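Sialidase B (Streptococcus pneumoniae serotype 4, PDB 4XJU) catalyses hydrolysis of alpha-2,3-, alpha-2,6- and alpha-2,8-glycosidic linkages of terminal sialic acids in oligosaccharides, glycoproteins and glycolipids. Local coordinates at residues 452-457 / 501-506; 515-520 / 555-560; 571-576 / 614-619; 579-584 / 632-637. The protein carries 1 engineered substitution. All coordinates share one frame; numbering follows the deposited sequence.

Interaction 1: residues 452-457 / 501-506. With 19D ((1R,2R,3R,4R,5R,7R)-2-(acetylamino)-7-[(1R)-1,2-dihydroxyethyl]-4-fluoro-3-hydroxy-6,8-dioxabicyclo[3.2.1]octane-5-carboxylic acid), chain G.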
# COMPACT_ATOMS: atom_id res chain seq x y z
N LEU A 452 15.09 -6.27 -1.18
CA LEU A 452 14.34 -7.26 -0.42
C LEU A 452 12.99 -7.52 -1.08
O LEU A 452 12.32 -6.60 -1.55
CB LEU A 452 14.11 -6.74 1.00
CG LEU A 452 13.50 -7.77 1.95
CD1 LEU A 452 14.52 -8.84 2.28
CD2 LEU A 452 13.04 -7.05 3.21
N CYS A 453 12.60 -8.79 -1.11
CA CYS A 453 11.29 -9.15 -1.62
C CYS A 453 10.30 -8.97 -0.49
O CYS A 453 10.40 -9.62 0.54
CB CYS A 453 11.27 -10.60 -2.09
SG CYS A 453 12.40 -10.90 -3.47
N PRO A 454 9.33 -8.07 -0.68
CA PRO A 454 8.44 -7.79 0.44
C PRO A 454 7.47 -8.93 0.70
O PRO A 454 7.09 -9.68 -0.21
CB PRO A 454 7.67 -6.55 -0.02
CG PRO A 454 7.78 -6.54 -1.53
CD PRO A 454 9.12 -7.16 -1.82
N GLY A 455 7.09 -9.06 1.96
CA GLY A 455 6.13 -10.07 2.36
C GLY A 455 6.64 -10.89 3.52
O GLY A 455 6.80 -10.38 4.64
N GLN A 456 6.85 -12.18 3.27
CA GLN A 456 7.33 -13.07 4.30
C GLN A 456 8.70 -13.61 3.95
O GLN A 456 9.02 -13.79 2.77
CB GLN A 456 6.39 -14.28 4.44
CG GLN A 456 4.93 -13.96 4.57
CD GLN A 456 4.12 -15.21 4.80
OE1 GLN A 456 4.54 -16.32 4.42
NE2 GLN A 456 2.96 -15.05 5.42
N GLY A 457 9.50 -13.90 4.97
CA GLY A 457 10.66 -14.75 4.78
C GLY A 457 10.17 -16.17 5.00
O GLY A 457 8.99 -16.39 5.27
N THR A 501 11.93 -6.34 -11.70
CA THR A 501 11.55 -6.21 -10.30
C THR A 501 11.08 -7.59 -9.87
O THR A 501 9.88 -7.86 -9.82
CB THR A 501 10.43 -5.17 -10.14
OG1 THR A 501 10.87 -3.93 -10.72
CG2 THR A 501 10.10 -4.93 -8.67
N ALA A 502 12.04 -8.48 -9.59
CA ALA A 502 11.73 -9.89 -9.44
C ALA A 502 11.34 -10.21 -8.00
O ALA A 502 12.01 -11.00 -7.31
CB ALA A 502 12.90 -10.75 -9.89
N GLU A 503 10.24 -9.60 -7.56
CA GLU A 503 9.73 -9.82 -6.22
C GLU A 503 9.27 -11.27 -6.09
O GLU A 503 8.42 -11.75 -6.86
CB GLU A 503 8.60 -8.83 -5.90
CG GLU A 503 9.10 -7.38 -5.85
CD GLU A 503 7.99 -6.37 -6.12
OE1 GLU A 503 8.12 -5.20 -5.66
OE2 GLU A 503 6.99 -6.74 -6.77
N ALA A 504 9.85 -11.97 -5.11
CA ALA A 504 9.72 -13.41 -5.01
C ALA A 504 9.18 -13.79 -3.64
O ALA A 504 9.58 -13.20 -2.63
CB ALA A 504 11.08 -14.07 -5.23
N GLN A 505 8.26 -14.76 -3.60
CA GLN A 505 7.80 -15.31 -2.33
C GLN A 505 7.87 -16.83 -2.38
O GLN A 505 7.65 -17.44 -3.43
CB GLN A 505 6.38 -14.84 -2.01
CG GLN A 505 6.31 -13.37 -1.58
CD GLN A 505 6.87 -13.14 -0.19
OE1 GLN A 505 6.13 -13.17 0.79
NE2 GLN A 505 8.18 -12.89 -0.11
N MET A 506 8.15 -17.44 -1.23
CA MET A 506 8.43 -18.87 -1.15
C MET A 506 7.39 -19.67 -0.38
O MET A 506 6.78 -19.17 0.57
CB MET A 506 9.79 -19.07 -0.48
CG MET A 506 10.90 -18.27 -1.11
SD MET A 506 12.40 -18.28 -0.11
CE MET A 506 12.03 -16.96 1.04
C1 19D G . 5.99 -1.04 -7.78
O1A 19D G . 6.21 -1.76 -8.80
O1B 19D G . 4.87 -0.61 -7.47
C2 19D G . 7.19 -0.71 -6.93
C3 19D G . 6.90 -0.54 -5.42
C4 19D G . 8.13 -1.01 -4.55
O4 19D G . 8.01 -0.42 -3.25
C5 19D G . 9.50 -0.53 -5.26
N5 19D G . 10.64 -0.96 -4.46
C6 19D G . 9.45 -0.95 -6.74
O6 19D G . 8.25 -1.66 -7.07
C7 19D G . 9.16 0.30 -7.56
O7 19D G . 7.72 0.50 -7.46
C8 19D G . 9.68 0.34 -9.01
O8 19D G . 9.21 -0.73 -9.85
C9 19D G . 11.21 0.32 -9.05
O9 19D G . 11.73 -0.99 -8.81
C10 19D G . 11.74 -0.20 -4.44
O10 19D G . 11.82 0.84 -5.08
C11 19D G . 12.85 -0.71 -3.58
F1 19D G . 6.52 0.48 -5.23
O HOH W 1 8.25 -16.15 1.38
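Pro454 O stands over one face of the Gln505 carboxamide, 3.5 Å from CD; Gln456 N comes to its edge, and Gln456 O, tilted from the plane, to the NE2 end. This is a seam between two blades of the sialidase beta-propeller, in which strand 451-459 of one blade faces strand 504-510, the first of the next. The amide bonds both the N and the O of Gln456. OE1 receives Gln456 N at 2.8 Å, almost straight and on a lone pair in the carbonyl plane, while NE2 gives a more bent bond to Gln456 O (3.1 Å). NE2 also donates to the adjacent Ala504 O, close to its own amide plane, and this second bond fixes the rotation of the group. The chain reaches its place by folding back at chi2 (-73°). Gly455, lacking a side chain, lets OE1 come close to its CA. The side chains of Gln456 and Gln505 cross at about a right angle, and Gln456 NE2 runs on to Leu211 O. Nearer the active site, Pro454 CD packs on CG of Glu503, a predicted active-site residue. The extended chain of Glu503 carries its carboxylate toward Arg519, its salt-bridge partner, and toward Tyr615, which hydrogen-bonds to OE1. A water bridges the far end of the seam, accepting from Met506 N and lying 2.8 Å from Gln456 O. Between the two ends, Cys453 turns its sulfur to the strand opposite, where Ala504 N donates to SG at 3.2 Å with an N-H...S angle of 152°.

Interaction 2: residues 515-520 / 555-560. With 19D ((1R,2R,3R,4R,5R,7R)-2-(acetylamino)-7-[(1R)-1,2-dihydroxyethyl]-4-fluoro-3-hydroxy-6,8-dioxabicyclo[3.2.1]octane-5-carboxylic acid), chain G.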
# COMPACT_ATOMS: atom_id res chain seq x y z
N ARG A 515 9.38 -24.00 -3.21
CA ARG A 515 9.06 -23.39 -4.50
C ARG A 515 8.91 -21.90 -4.31
O ARG A 515 8.22 -21.43 -3.40
CB ARG A 515 7.79 -23.96 -5.14
CG ARG A 515 7.45 -23.25 -6.47
CD ARG A 515 6.74 -24.16 -7.42
NE ARG A 515 7.55 -25.36 -7.61
CZ ARG A 515 7.05 -26.54 -7.97
NH1 ARG A 515 5.76 -26.66 -8.22
NH2 ARG A 515 7.86 -27.58 -8.08
N THR A 516 9.59 -21.15 -5.17
CA THR A 516 9.52 -19.70 -5.13
C THR A 516 8.71 -19.21 -6.32
O THR A 516 8.98 -19.59 -7.46
CB THR A 516 10.93 -19.10 -5.22
OG1 THR A 516 11.74 -19.65 -4.16
CG2 THR A 516 10.90 -17.58 -5.08
N PHE A 517 7.73 -18.35 -6.05
CA PHE A 517 6.95 -17.72 -7.11
C PHE A 517 7.37 -16.27 -7.25
O PHE A 517 7.53 -15.57 -6.25
CB PHE A 517 5.46 -17.81 -6.76
CG PHE A 517 4.95 -19.22 -6.64
CD1 PHE A 517 4.62 -19.94 -7.78
CD2 PHE A 517 4.83 -19.83 -5.40
CE1 PHE A 517 4.16 -21.25 -7.67
CE2 PHE A 517 4.38 -21.14 -5.29
CZ PHE A 517 4.03 -21.84 -6.43
N PHE A 518 7.58 -15.80 -8.48
CA PHE A 518 8.09 -14.44 -8.63
C PHE A 518 7.61 -13.64 -9.83
O PHE A 518 7.23 -14.19 -10.87
CB PHE A 518 9.62 -14.36 -8.49
CG PHE A 518 10.40 -15.11 -9.54
CD1 PHE A 518 10.57 -16.49 -9.45
CD2 PHE A 518 11.01 -14.43 -10.59
CE1 PHE A 518 11.32 -17.18 -10.40
CE2 PHE A 518 11.75 -15.12 -11.56
CZ PHE A 518 11.90 -16.49 -11.46
N ARG A 519 7.62 -12.32 -9.63
CA ARG A 519 7.26 -11.33 -10.65
C ARG A 519 8.33 -11.29 -11.73
O ARG A 519 9.53 -11.42 -11.45
CB ARG A 519 7.18 -9.95 -9.98
CG ARG A 519 6.96 -8.75 -10.89
CD ARG A 519 6.81 -7.50 -10.03
NE ARG A 519 6.87 -6.25 -10.79
CZ ARG A 519 6.73 -5.06 -10.23
NH1 ARG A 519 6.52 -4.96 -8.92
NH2 ARG A 519 6.81 -3.97 -10.98
N THR A 520 7.89 -11.13 -12.98
CA THR A 520 8.82 -11.06 -14.11
C THR A 520 8.50 -9.87 -15.01
O THR A 520 7.66 -9.03 -14.69
CB THR A 520 8.78 -12.35 -14.95
OG1 THR A 520 7.58 -12.40 -15.72
CG2 THR A 520 8.84 -13.59 -14.04
N VAL A 555 3.55 -11.00 -6.05
CA VAL A 555 2.65 -12.12 -5.79
C VAL A 555 2.90 -12.69 -4.38
O VAL A 555 4.05 -12.89 -3.99
CB VAL A 555 2.81 -13.23 -6.87
CG1 VAL A 555 4.28 -13.54 -7.11
CG2 VAL A 555 2.05 -14.49 -6.50
N SER A 556 1.85 -12.92 -3.61
CA SER A 556 2.04 -13.54 -2.30
C SER A 556 1.58 -14.98 -2.37
O SER A 556 0.75 -15.33 -3.22
CB SER A 556 1.35 -12.75 -1.18
OG SER A 556 -0.01 -12.48 -1.47
N ALA A 557 2.13 -15.83 -1.51
CA ALA A 557 1.93 -17.27 -1.64
C ALA A 557 2.10 -17.96 -0.28
O ALA A 557 3.01 -17.63 0.46
CB ALA A 557 2.93 -17.85 -2.63
N ILE A 558 1.24 -18.93 0.01
CA ILE A 558 1.41 -19.73 1.21
C ILE A 558 1.15 -21.20 0.92
O ILE A 558 0.45 -21.54 -0.04
CB ILE A 558 0.43 -19.32 2.32
CG1 ILE A 558 -1.00 -19.40 1.79
CG2 ILE A 558 0.79 -17.93 2.88
CD1 ILE A 558 -2.09 -19.35 2.88
N LYS A 559 1.71 -22.06 1.76
CA LYS A 559 1.37 -23.47 1.77
C LYS A 559 0.27 -23.66 2.80
O LYS A 559 0.49 -23.44 4.00
CB LYS A 559 2.61 -24.29 2.17
CG LYS A 559 2.35 -25.79 2.35
CD LYS A 559 2.08 -26.45 1.01
CE LYS A 559 2.16 -27.97 1.13
NZ LYS A 559 1.62 -28.44 2.43
N TYR A 560 -0.92 -24.05 2.34
CA TYR A 560 -2.05 -24.26 3.24
C TYR A 560 -1.84 -25.52 4.08
O TYR A 560 -1.34 -26.53 3.58
CB TYR A 560 -3.34 -24.37 2.42
CG TYR A 560 -4.60 -24.20 3.23
CD1 TYR A 560 -4.85 -23.03 3.94
CD2 TYR A 560 -5.56 -25.21 3.27
CE1 TYR A 560 -6.01 -22.88 4.69
CE2 TYR A 560 -6.72 -25.07 4.01
CZ TYR A 560 -6.93 -23.91 4.73
OH TYR A 560 -8.10 -23.77 5.46
C1 19D G . 5.99 -1.04 -7.78
O1A 19D G . 6.21 -1.76 -8.80
O1B 19D G . 4.87 -0.61 -7.47
C2 19D G . 7.19 -0.71 -6.93
C3 19D G . 6.90 -0.54 -5.42
C4 19D G . 8.13 -1.01 -4.55
O4 19D G . 8.01 -0.42 -3.25
C5 19D G . 9.50 -0.53 -5.26
N5 19D G . 10.64 -0.96 -4.46
C6 19D G . 9.45 -0.95 -6.74
O6 19D G . 8.25 -1.66 -7.07
C7 19D G . 9.16 0.30 -7.56
O7 19D G . 7.72 0.50 -7.46
C8 19D G . 9.68 0.34 -9.01
O8 19D G . 9.21 -0.73 -9.85
C9 19D G . 11.21 0.32 -9.05
O9 19D G . 11.73 -0.99 -8.81
C10 19D G . 11.74 -0.20 -4.44
O10 19D G . 11.82 0.84 -5.08
C11 19D G . 12.85 -0.71 -3.58
F1 19D G . 6.52 0.48 -5.23
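Carboxylate oxygen O1A of the bound 19D is gripped by both terminal nitrogens of Arg519, whose backbone rests near Val555, and takes a further bond from Arg581. NH1 and NH2 of Arg519 each stand 3.2 Å from O1A, which sits near the guanidinium plane, so one oxygen bridges the end of the group. Both bonds are bent, with N-H...O angles of 147° and 151°, as expected for one acceptor shared by two nitrogens. The chain of Arg519 is stretched from CG to NE and thereby brings its head from the blade into the pocket. There NE is held by Tyr551 O and NH1 by the salt bridge to Glu503, so that these partners fix the rotation of the guanidinium. Arg519, a substrate-binding residue by similarity, belongs to the arginine cluster that grasps the sialic acid carboxylate in sialidases. Behind it the two segments meet by van der Waals packing, with no hydrogen bond joining them. Val555 places CG1 between its backbone N and carbonyl carbon (chi1 47°), and this methyl meets the opposite main chain, 3.9 Å from Phe517 O and 4.2 Å from Phe518 CA. Further along, Ala557 CB touches Phe517 at CD2 (3.9 Å), reaching the ring obliquely. One face of that ring is covered by CG of Arg515, offset toward the rim. Phe517 thus packs between two propeller blades: strand 513-518 is flanked by 504-510 and 526-530, while strand 556-560 lies beside 567-575, whose Val570 and Leu572 also pack on the phenyl group.

Interaction 3: residues 571-576 / 614-619. With 19D ((1R,2R,3R,4R,5R,7R)-2-(acetylamino)-7-[(1R)-1,2-dihydroxyethyl]-4-fluoro-3-hydroxy-6,8-dioxabicyclo[3.2.1]octane-5-carboxylic acid), chain G.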
# COMPACT_ATOMS: atom_id res chain seq x y z
N ILE A 571 -1.69 -21.57 -2.06
CA ILE A 571 -2.58 -20.48 -2.46
C ILE A 571 -1.75 -19.27 -2.90
O ILE A 571 -0.86 -18.82 -2.17
CB ILE A 571 -3.53 -20.09 -1.31
CG1 ILE A 571 -4.33 -21.32 -0.85
CG2 ILE A 571 -4.48 -18.96 -1.75
CD1 ILE A 571 -5.16 -21.09 0.39
N LEU A 572 -2.03 -18.75 -4.09
CA LEU A 572 -1.35 -17.56 -4.61
C LEU A 572 -2.31 -16.37 -4.59
O LEU A 572 -3.50 -16.54 -4.86
CB LEU A 572 -0.91 -17.75 -6.07
CG LEU A 572 0.16 -18.73 -6.51
CD1 LEU A 572 0.49 -18.51 -8.00
CD2 LEU A 572 1.41 -18.61 -5.68
N SER A 573 -1.79 -15.19 -4.29
CA SER A 573 -2.56 -13.94 -4.39
C SER A 573 -1.88 -12.99 -5.38
O SER A 573 -0.68 -12.69 -5.25
CB SER A 573 -2.63 -13.25 -3.03
OG SER A 573 -3.18 -11.94 -3.19
N THR A 574 -2.64 -12.50 -6.35
CA THR A 574 -2.09 -11.68 -7.42
C THR A 574 -3.21 -11.02 -8.20
O THR A 574 -4.33 -11.53 -8.22
CB THR A 574 -1.28 -12.56 -8.40
OG1 THR A 574 -0.85 -11.77 -9.52
CG2 THR A 574 -2.14 -13.70 -8.91
N PRO A 575 -2.93 -9.87 -8.83
CA PRO A 575 -3.86 -9.42 -9.87
C PRO A 575 -3.85 -10.45 -11.01
O PRO A 575 -2.84 -11.12 -11.22
CB PRO A 575 -3.25 -8.11 -10.35
CG PRO A 575 -1.78 -8.21 -9.98
CD PRO A 575 -1.79 -8.95 -8.67
N ASN A 576 -4.96 -10.58 -11.73
CA ASN A 576 -4.99 -11.43 -12.91
C ASN A 576 -5.51 -10.59 -14.07
O ASN A 576 -6.73 -10.49 -14.30
CB ASN A 576 -5.87 -12.67 -12.66
CG ASN A 576 -5.73 -13.72 -13.75
OD1 ASN A 576 -5.16 -13.47 -14.82
ND2 ASN A 576 -6.24 -14.92 -13.48
N ALA A 614 -3.46 -4.67 -6.20
CA ALA A 614 -2.02 -4.60 -6.49
C ALA A 614 -1.20 -5.49 -5.58
O ALA A 614 -1.36 -6.72 -5.59
CB ALA A 614 -1.54 -3.15 -6.45
N TYR A 615 -0.30 -4.91 -4.79
CA TYR A 615 0.48 -5.74 -3.87
C TYR A 615 -0.44 -6.35 -2.82
O TYR A 615 -1.48 -5.76 -2.48
CB TYR A 615 1.59 -4.95 -3.18
CG TYR A 615 2.82 -4.66 -4.02
CD1 TYR A 615 2.71 -4.23 -5.33
CD2 TYR A 615 4.09 -4.76 -3.47
CE1 TYR A 615 3.85 -3.95 -6.10
CE2 TYR A 615 5.22 -4.47 -4.21
CZ TYR A 615 5.10 -4.06 -5.51
OH TYR A 615 6.24 -3.77 -6.22
N SER A 616 -0.07 -7.51 -2.30
CA SER A 616 -0.93 -8.22 -1.36
C SER A 616 -0.12 -9.06 -0.40
O SER A 616 1.06 -9.34 -0.64
CB SER A 616 -1.90 -9.12 -2.10
OG SER A 616 -1.21 -10.09 -2.86
N ALA A 617 -0.77 -9.45 0.69
CA ALA A 617 -0.19 -10.32 1.69
C ALA A 617 -1.27 -11.34 2.03
O ALA A 617 -2.44 -10.98 2.16
CB ALA A 617 0.15 -9.53 2.93
N ILE A 618 -0.90 -12.60 2.17
CA ILE A 618 -1.86 -13.59 2.59
C ILE A 618 -1.28 -14.45 3.69
O ILE A 618 -0.07 -14.69 3.73
CB ILE A 618 -2.37 -14.48 1.44
CG1 ILE A 618 -1.21 -15.03 0.62
CG2 ILE A 618 -3.35 -13.71 0.54
CD1 ILE A 618 -1.68 -16.04 -0.40
N THR A 619 -2.14 -14.91 4.59
CA THR A 619 -1.65 -15.78 5.65
C THR A 619 -2.74 -16.75 6.05
O THR A 619 -3.93 -16.43 5.95
CB THR A 619 -1.12 -14.97 6.86
OG1 THR A 619 -0.28 -15.79 7.67
CG2 THR A 619 -2.28 -14.43 7.72
C1 19D G . 5.99 -1.04 -7.78
O1A 19D G . 6.21 -1.76 -8.80
O1B 19D G . 4.87 -0.61 -7.47
C2 19D G . 7.19 -0.71 -6.93
C3 19D G . 6.90 -0.54 -5.42
C4 19D G . 8.13 -1.01 -4.55
O4 19D G . 8.01 -0.42 -3.25
C5 19D G . 9.50 -0.53 -5.26
N5 19D G . 10.64 -0.96 -4.46
C6 19D G . 9.45 -0.95 -6.74
O6 19D G . 8.25 -1.66 -7.07
C7 19D G . 9.16 0.30 -7.56
O7 19D G . 7.72 0.50 -7.46
C8 19D G . 9.68 0.34 -9.01
O8 19D G . 9.21 -0.73 -9.85
C9 19D G . 11.21 0.32 -9.05
O9 19D G . 11.73 -0.99 -8.81
C10 19D G . 11.74 -0.20 -4.44
O10 19D G . 11.82 0.84 -5.08
C11 19D G . 12.85 -0.71 -3.58
F1 19D G . 6.52 0.48 -5.23
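Two serine hydroxyls are joined directly in the protein interior: Ser573 OG and Ser616 OG lie 2.7 Å apart, the hydrogen bond that links the two segments. Each hydroxyl has a further partner, Tyr613 OH for Ser573 and Ser556 OG for Ser616, so the pair is part of a longer chain of hydroxyls. The two oxygens approach from opposite strands, Ser573 OG pointing away from its own backbone N (chi1 170°). Ile618 packs alongside. Its CG2 meets Ser573 CB at 3.7 Å, and its CD1 runs on to the backbone, 3.4 Å from Ile571 O, with Ile571 CG2 a looser neighbour. Strands 571-575 and 616-619 run nearly antiparallel, at 163°, with axes 7.2 Å apart at the closest. They belong to different sheets, and they meet through side chains, as successive blades of the sialidase beta-propeller do: strand 616-620 is the first, edge strand of its sheet, whereas 567-575 is the second strand of the other. Toward the ligand the seam ends where Pro575 CD touches Ala614 O at 3.8 Å. On the opposite side of its strand Thr574 donates its hydroxyl to the O of the next residue, Pro575 (OG1 to O 2.7 Å), and Gln548 NE2 bonds to the same hydroxyl. Tyr615, the nucleophile by similarity, points away from this contact and into the pocket. Its OH comes within 3.0 Å of 19D O6 and 3.2 Å of 19D C1, while Arg207 makes a cation-pi contact with the ring.

Interaction 4: residues 579-584 / 632-637. With 19D ((1R,2R,3R,4R,5R,7R)-2-(acetylamino)-7-[(1R)-1,2-dihydroxyethyl]-4-fluoro-3-hydroxy-6,8-dioxabicyclo[3.2.1]octane-5-carboxylic acid), chain G.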
# COMPACT_ATOMS: atom_id res chain seq x y z
N SER A 579 -3.65 -5.97 -18.41
CA SER A 579 -3.83 -4.56 -18.68
C SER A 579 -3.38 -3.64 -17.54
O SER A 579 -2.67 -2.65 -17.76
CB SER A 579 -5.30 -4.28 -19.04
OG SER A 579 -5.71 -5.07 -20.14
N GLY A 580 -3.78 -3.96 -16.32
CA GLY A 580 -3.42 -3.13 -15.17
C GLY A 580 -3.33 -3.94 -13.89
O GLY A 580 -3.41 -5.17 -13.92
N ARG A 581 -3.16 -3.26 -12.76
CA ARG A 581 -3.20 -3.94 -11.46
C ARG A 581 -4.64 -3.96 -11.01
O ARG A 581 -5.08 -3.07 -10.28
CB ARG A 581 -2.29 -3.24 -10.44
CG ARG A 581 -0.81 -3.33 -10.86
CD ARG A 581 0.14 -2.77 -9.83
NE ARG A 581 1.50 -3.24 -10.09
CZ ARG A 581 2.59 -2.73 -9.55
NH1 ARG A 581 2.48 -1.71 -8.70
NH2 ARG A 581 3.78 -3.23 -9.84
N LYS A 582 -5.37 -4.96 -11.49
CA LYS A 582 -6.78 -5.12 -11.20
C LYS A 582 -7.15 -6.59 -11.36
O LYS A 582 -6.31 -7.40 -11.75
CB LYS A 582 -7.62 -4.23 -12.15
CG LYS A 582 -7.31 -4.45 -13.63
CD LYS A 582 -8.05 -3.43 -14.51
CE LYS A 582 -7.60 -3.56 -15.96
NZ LYS A 582 -8.15 -2.48 -16.85
N GLY A 583 -8.39 -6.94 -11.05
CA GLY A 583 -8.83 -8.32 -11.17
C GLY A 583 -8.14 -9.22 -10.16
O GLY A 583 -7.61 -10.26 -10.53
N GLY A 584 -8.15 -8.82 -8.89
CA GLY A 584 -7.48 -9.60 -7.87
C GLY A 584 -8.08 -10.98 -7.72
O GLY A 584 -9.30 -11.16 -7.80
N LYS A 632 -5.98 -2.12 -2.57
CA LYS A 632 -7.18 -2.14 -3.40
C LYS A 632 -7.24 -0.94 -4.35
O LYS A 632 -8.15 -0.12 -4.30
CB LYS A 632 -8.47 -2.19 -2.56
CG LYS A 632 -9.69 -2.64 -3.38
CD LYS A 632 -11.00 -2.50 -2.61
CE LYS A 632 -12.17 -2.90 -3.49
NZ LYS A 632 -12.15 -4.36 -3.79
N TYR A 633 -6.25 -0.89 -5.24
CA TYR A 633 -6.20 0.15 -6.26
C TYR A 633 -5.07 -0.21 -7.19
O TYR A 633 -4.32 -1.14 -6.93
CB TYR A 633 -5.98 1.53 -5.63
CG TYR A 633 -4.56 1.88 -5.23
CD1 TYR A 633 -3.91 1.20 -4.21
CD2 TYR A 633 -3.89 2.92 -5.87
CE1 TYR A 633 -2.60 1.54 -3.84
CE2 TYR A 633 -2.60 3.27 -5.50
CZ TYR A 633 -1.96 2.59 -4.49
OH TYR A 633 -0.69 2.96 -4.14
N ASP A 634 -4.95 0.53 -8.29
CA ASP A 634 -3.85 0.27 -9.20
C ASP A 634 -2.66 1.13 -8.77
O ASP A 634 -2.60 2.32 -9.07
CB ASP A 634 -4.27 0.60 -10.64
CG ASP A 634 -3.27 0.10 -11.66
OD1 ASP A 634 -2.06 0.16 -11.38
OD2 ASP A 634 -3.70 -0.37 -12.74
N SER A 635 -1.70 0.52 -8.08
CA SER A 635 -0.55 1.26 -7.56
C SER A 635 0.52 1.55 -8.61
O SER A 635 1.58 2.12 -8.30
CB SER A 635 0.07 0.55 -6.35
OG SER A 635 0.48 -0.77 -6.69
N TRP A 636 0.25 1.15 -9.85
CA TRP A 636 1.12 1.50 -10.98
C TRP A 636 0.58 2.75 -11.67
O TRP A 636 1.34 3.66 -12.03
CB TRP A 636 1.21 0.34 -11.98
CG TRP A 636 2.28 0.55 -13.04
CD1 TRP A 636 2.11 1.10 -14.29
CD2 TRP A 636 3.67 0.23 -12.94
NE1 TRP A 636 3.31 1.14 -14.96
CE2 TRP A 636 4.29 0.61 -14.15
CE3 TRP A 636 4.47 -0.35 -11.93
CZ2 TRP A 636 5.65 0.43 -14.40
CZ3 TRP A 636 5.83 -0.52 -12.18
CH2 TRP A 636 6.41 -0.13 -13.39
N SER A 637 -0.74 2.79 -11.84
CA SER A 637 -1.41 3.85 -12.59
C SER A 637 -1.02 5.24 -12.10
O SER A 637 -1.05 5.51 -10.90
CB SER A 637 -2.93 3.72 -12.46
OG SER A 637 -3.57 4.81 -13.12
C1 19D G . 5.99 -1.04 -7.78
O1A 19D G . 6.21 -1.76 -8.80
O1B 19D G . 4.87 -0.61 -7.47
C2 19D G . 7.19 -0.71 -6.93
C3 19D G . 6.90 -0.54 -5.42
C4 19D G . 8.13 -1.01 -4.55
O4 19D G . 8.01 -0.42 -3.25
C5 19D G . 9.50 -0.53 -5.26
N5 19D G . 10.64 -0.96 -4.46
C6 19D G . 9.45 -0.95 -6.74
O6 19D G . 8.25 -1.66 -7.07
C7 19D G . 9.16 0.30 -7.56
O7 19D G . 7.72 0.50 -7.46
C8 19D G . 9.68 0.34 -9.01
O8 19D G . 9.21 -0.73 -9.85
C9 19D G . 11.21 0.32 -9.05
O9 19D G . 11.73 -0.99 -8.81
C10 19D G . 11.74 -0.20 -4.44
O10 19D G . 11.82 0.84 -5.08
C11 19D G . 12.85 -0.71 -3.58
F1 19D G . 6.52 0.48 -5.23
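Hydrogen bonds between Arg581 and the loop 632-637 dominate this contact, and they begin at the main chain. Arg581 N donates to Asp634 OD2 at 2.9 Å, coming from above the carboxylate plane. The other oxygen, OD1, turns inward to its own loop and accepts from Trp636 N nearly along the C-O axis and from Ser637 N above the plane, the first bond closing an Asx turn and the second extending it to an Asx motif. The carboxylate thus bonds within its own loop and ties it to the other. At the far end of the extended arginine, NH1 gives a bent bond to Ser635 OG (3.0 Å), an oxygen also bonded to Glu631 OE1.

Both segments are loops of the sialidase beta-propeller, following strands 567-575 and 626-631, and they line the pocket. The charged head of Arg581 is hydrogen-bonded to the ligand. Arg581, a substrate-binding residue by similarity and one of the arginines that bind the carboxylate in sialidases, meets that of 19D with two nearly parallel bonds: NH1 to 19D O1B at 2.9 Å (178°) and NH2 to 19D O1A at 3.0 Å (170°). Thr553 OG1 on NE and Gly552 O on NH2 steady the guanidinium.

Packing comes from Trp636. Its CE3 stands 3.5 Å above one face of the Arg581 guanidinium, toward the rim, with the two planes 72° apart. The indole edge also reaches the ligand, CZ3 being 3.6 Å from 19D O1A, while the indole stacks with Tyr551.

In the fold
All four contacts border the pocket that holds 19D and all are largely buried, yet their chemistry changes around it. Interactions 1, 2 and 3 are seams between propeller sheets: the first is polar, built on a glutamine amide bonded to the opposite main chain and a water, the second apolar, and the third a mixture of a serine pair and isoleucine packing. Interactions 1 and 2 share the sheet of strands 504-510 and 513-518, and interactions 2 and 3 share that of 556-560 and 567-575. Interaction 4 joins loops instead, is less fully buried, and turns on one arginine and a carboxylate. Along the chain it alternates with interaction 3, and Asn576 N bonds to Gly583 O between them.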